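Local coordinates for flavoprotein (Thermotoga maritima, PDB 5V8S), which probably works as an oxidoreductase in electron transfer, pairing a di-iron centre in a metallo-beta-lactamase-like domain with an FMN-binding flavodoxin-like domain, at residues R20-D24 with P25-V29. The protein carries 1 engineered substitution. Numbering follows the deposited sequence.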
ATOM      1  N   ARG A  20       3.155  36.743 -19.153  1.00 28.55           N
ATOM      2  CA  ARG A  20       1.961  37.160 -19.869  1.00 28.42           C
ATOM      3  C   ARG A  20       1.731  36.156 -20.990  1.00 29.51           C
ATOM      4  O   ARG A  20       2.626  35.917 -21.808  1.00 33.58           O
ATOM      5  CB  ARG A  20       2.111  38.581 -20.407  1.00 30.63           C
ATOM      6  CG  ARG A  20       0.772  39.133 -20.887  1.00 32.09           C
ATOM      7  CD  ARG A  20       0.836  40.604 -21.245  1.00 35.81           C
ATOM      8  NE  ARG A  20       1.840  40.861 -22.255  1.00 40.07           N
ATOM      9  CZ  ARG A  20       3.017  41.431 -22.023  1.00 44.40           C
ATOM     10  NH1 ARG A  20       3.358  41.814 -20.793  1.00 45.53           N
ATOM     11  NH2 ARG A  20       3.857  41.618 -23.030  1.00 45.96           N
ATOM     12  N   ILE A  21       0.566  35.521 -20.991  1.00 27.07           N
ATOM     13  CA  ILE A  21       0.246  34.501 -21.979  1.00 25.82           C
ATOM     14  C   ILE A  21      -0.795  34.971 -22.993  1.00 26.20           C
ATOM     15  O   ILE A  21      -0.929  34.337 -24.050  1.00 28.23           O
ATOM     16  CB  ILE A  21      -0.183  33.169 -21.323  1.00 24.94           C
ATOM     17  CG1 ILE A  21      -1.283  33.402 -20.277  1.00 24.37           C
ATOM     18  CG2 ILE A  21       1.033  32.465 -20.699  1.00 26.65           C
ATOM     19  CD1 ILE A  21      -1.956  32.120 -19.804  1.00 24.93           C
ATOM     20  N   PHE A  22      -1.531  36.044 -22.712  1.00 25.52           N
ATOM     21  CA  PHE A  22      -2.398  36.675 -23.694  1.00 26.42           C
ATOM     22  C   PHE A  22      -2.268  38.178 -23.549  1.00 27.92           C
ATOM     23  O   PHE A  22      -2.060  38.694 -22.444  1.00 26.84           O
ATOM     24  CB  PHE A  22      -3.869  36.289 -23.505  1.00 26.88           C
ATOM     25  CG  PHE A  22      -4.169  34.880 -23.892  1.00 27.02           C
ATOM     26  CD1 PHE A  22      -4.456  34.561 -25.202  1.00 28.14           C
ATOM     27  CD2 PHE A  22      -4.159  33.874 -22.944  1.00 27.38           C
ATOM     28  CE1 PHE A  22      -4.725  33.251 -25.563  1.00 30.06           C
ATOM     29  CE2 PHE A  22      -4.425  32.566 -23.298  1.00 28.27           C
ATOM     30  CZ  PHE A  22      -4.714  32.255 -24.605  1.00 29.67           C
ATOM     31  N   ASP A  23      -2.385  38.873 -24.681  1.00 30.25           N
ATOM     32  CA  ASP A  23      -2.398  40.322 -24.674  1.00 33.30           C
ATOM     33  C   ASP A  23      -3.810  40.884 -24.672  1.00 33.88           C
ATOM     34  O   ASP A  23      -4.035  41.952 -24.091  1.00 36.22           O
ATOM     35  CB  ASP A  23      -1.658  40.864 -25.902  1.00 36.30           C
ATOM     36  CG  ASP A  23      -0.146  40.863 -25.728  1.00 39.70           C
ATOM     37  OD1 ASP A  23       0.340  40.651 -24.591  1.00 42.52           O
ATOM     38  OD2 ASP A  23       0.560  41.070 -26.736  1.00 41.51           O
ATOM     39  N   ASP A  24      -4.760  40.197 -25.304  1.00 32.41           N
ATOM     40  CA  ASP A  24      -6.139  40.679 -25.408  1.00 33.37           C
ATOM     41  C   ASP A  24      -7.095  39.562 -25.017  1.00 33.32           C
ATOM     42  O   ASP A  24      -7.390  38.684 -25.845  1.00 35.19           O
ATOM     43  CB  ASP A  24      -6.477  41.165 -26.812  1.00 35.70           C
ATOM     44  CG  ASP A  24      -7.825  41.884 -26.862  1.00 38.21           C
ATOM     45  OD1 ASP A  24      -8.516  41.916 -25.818  1.00 39.43           O
ATOM     46  OD2 ASP A  24      -8.182  42.416 -27.934  1.00 38.48           O
ATOM     47  N   PRO A  25      -7.607  39.554 -23.778  1.00 32.00           N
ATOM     48  CA  PRO A  25      -7.255  40.478 -22.699  1.00 30.63           C
ATOM     49  C   PRO A  25      -5.894  40.133 -22.110  1.00 29.41           C
ATOM     50  O   PRO A  25      -5.332  39.078 -22.413  1.00 28.67           O
ATOM     51  CB  PRO A  25      -8.355  40.249 -21.674  1.00 32.35           C
ATOM     52  CG  PRO A  25      -8.768  38.845 -21.883  1.00 32.01           C
ATOM     53  CD  PRO A  25      -8.630  38.580 -23.352  1.00 32.19           C
ATOM     54  N   GLU A  26      -5.375  41.021 -21.270  1.00 29.44           N
ATOM     55  CA  GLU A  26      -4.060  40.843 -20.663  1.00 28.00           C
ATOM     56  C   GLU A  26      -4.168  39.774 -19.575  1.00 26.06           C
ATOM     57  O   GLU A  26      -4.807  40.004 -18.544  1.00 27.05           O
ATOM     58  CB  GLU A  26      -3.627  42.192 -20.094  1.00 29.61           C
ATOM     59  CG  GLU A  26      -2.180  42.294 -19.670  1.00 31.14           C
ATOM     60  CD  GLU A  26      -1.830  43.658 -19.071  1.00 33.11           C
ATOM     61  OE1 GLU A  26      -2.546  44.647 -19.336  1.00 35.78           O
ATOM     62  OE2 GLU A  26      -0.831  43.745 -18.321  1.00 35.22           O
ATOM     63  N   ILE A  27      -3.548  38.606 -19.799  1.00 24.41           N
ATOM     64  CA  ILE A  27      -3.643  37.470 -18.881  1.00 23.04           C
ATOM     65  C   ILE A  27      -2.240  36.996 -18.555  1.00 21.88           C
ATOM     66  O   ILE A  27      -1.422  36.803 -19.461  1.00 23.25           O
ATOM     67  CB  ILE A  27      -4.464  36.307 -19.477  1.00 23.01           C
ATOM     68  CG1 ILE A  27      -5.901  36.745 -19.756  1.00 23.86           C
ATOM     69  CG2 ILE A  27      -4.453  35.088 -18.545  1.00 23.55           C
ATOM     70  CD1 ILE A  27      -6.670  35.764 -20.588  1.00 24.73           C
ATOM     71  N   TYR A  28      -1.975  36.790 -17.264  1.00 21.52           N
ATOM     72  CA  TYR A  28      -0.731  36.231 -16.757  1.00 22.68           C
ATOM     73  C   TYR A  28      -1.014  34.877 -16.133  1.00 21.06           C
ATOM     74  O   TYR A  28      -2.062  34.676 -15.505  1.00 22.16           O
ATOM     75  CB  TYR A  28      -0.122  37.122 -15.668  1.00 25.70           C
ATOM     76  CG  TYR A  28       0.276  38.486 -16.172  1.00 28.19           C
ATOM     77  CD1 TYR A  28      -0.674  39.484 -16.335  1.00 29.28           C
ATOM     78  CD2 TYR A  28       1.596  38.779 -16.482  1.00 29.63           C
ATOM     79  CE1 TYR A  28      -0.324  40.729 -16.803  1.00 30.28           C
ATOM     80  CE2 TYR A  28       1.953  40.029 -16.957  1.00 31.51           C
ATOM     81  CZ  TYR A  28       0.989  41.000 -17.110  1.00 31.43           C
ATOM     82  OH  TYR A  28       1.331  42.245 -17.586  1.00 33.80           O
ATOM     83  N   VAL A  29      -0.068  33.959 -16.285  1.00 20.85           N
ATOM     84  CA  VAL A  29      -0.029  32.750 -15.466  1.00 20.73           C
ATOM     85  C   VAL A  29       0.995  32.946 -14.363  1.00 22.23           C
ATOM     86  O   VAL A  29       2.066  33.534 -14.577  1.00 23.22           O
ATOM     87  CB  VAL A  29       0.285  31.478 -16.288  1.00 21.75           C
ATOM     88  CG1 VAL A  29       1.661  31.588 -16.955  1.00 23.41           C
ATOM     89  CG2 VAL A  29       0.169  30.216 -15.419  1.00 21.83           C
TER
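One face of the Tyr-28 ring is lined by the aliphatic stem of Arg-20: CB makes an off-centre CH-pi contact, 4.2 Å from the ring centroid, and CG lies above the plane, offset toward the rim. At the ring's edge, Tyr-28 OH donates a 2.7 Å hydrogen bond to the anti lone pair of Glu-26 OE2. The Arg-20 guanidinium stands almost perpendicular to the ring (87°), with Tyr-28 OH at its edge. CG of Arg-20 is anti to the backbone N (chi1 -168°), which runs the stem alongside the tyrosine; a bend at chi3 then carries NE to Asp-23 OD1 in a 2.8 Å salt bridge.

In the backbone between these residues the register slips by one in a classic beta bulge, Ile-21 and Phe-22 both facing Ile-27. Ile-27 O receives Ile-21 N at 2.8 Å and, more weakly, Phe-22 N at 3.3 Å, while Ile-27 N returns a bond to Phe-22 O. Phe-22 and Ile-27 lie side by side on the face of the sheet opposite Arg-20 and Tyr-28, with CD2 of the ring 3.9 Å from CD1 of the isoleucine. A cis peptide before Pro-25 helps reverse the chain.

Residues 20-29 form the turn end of the hairpin of strands 16-22 and 26-34, at one margin of a sheet in the metallo-beta-lactamase-like domain. Lys-245 makes a cation-pi contact with Phe-22, and its NZ hydrogen-bonds to Ile-21 O. Strand 50-59 flanks 26-34, while Ile-175 and Phe-177 pack against Ile-27, joining the hairpin to the sheet that contains strand 175-179.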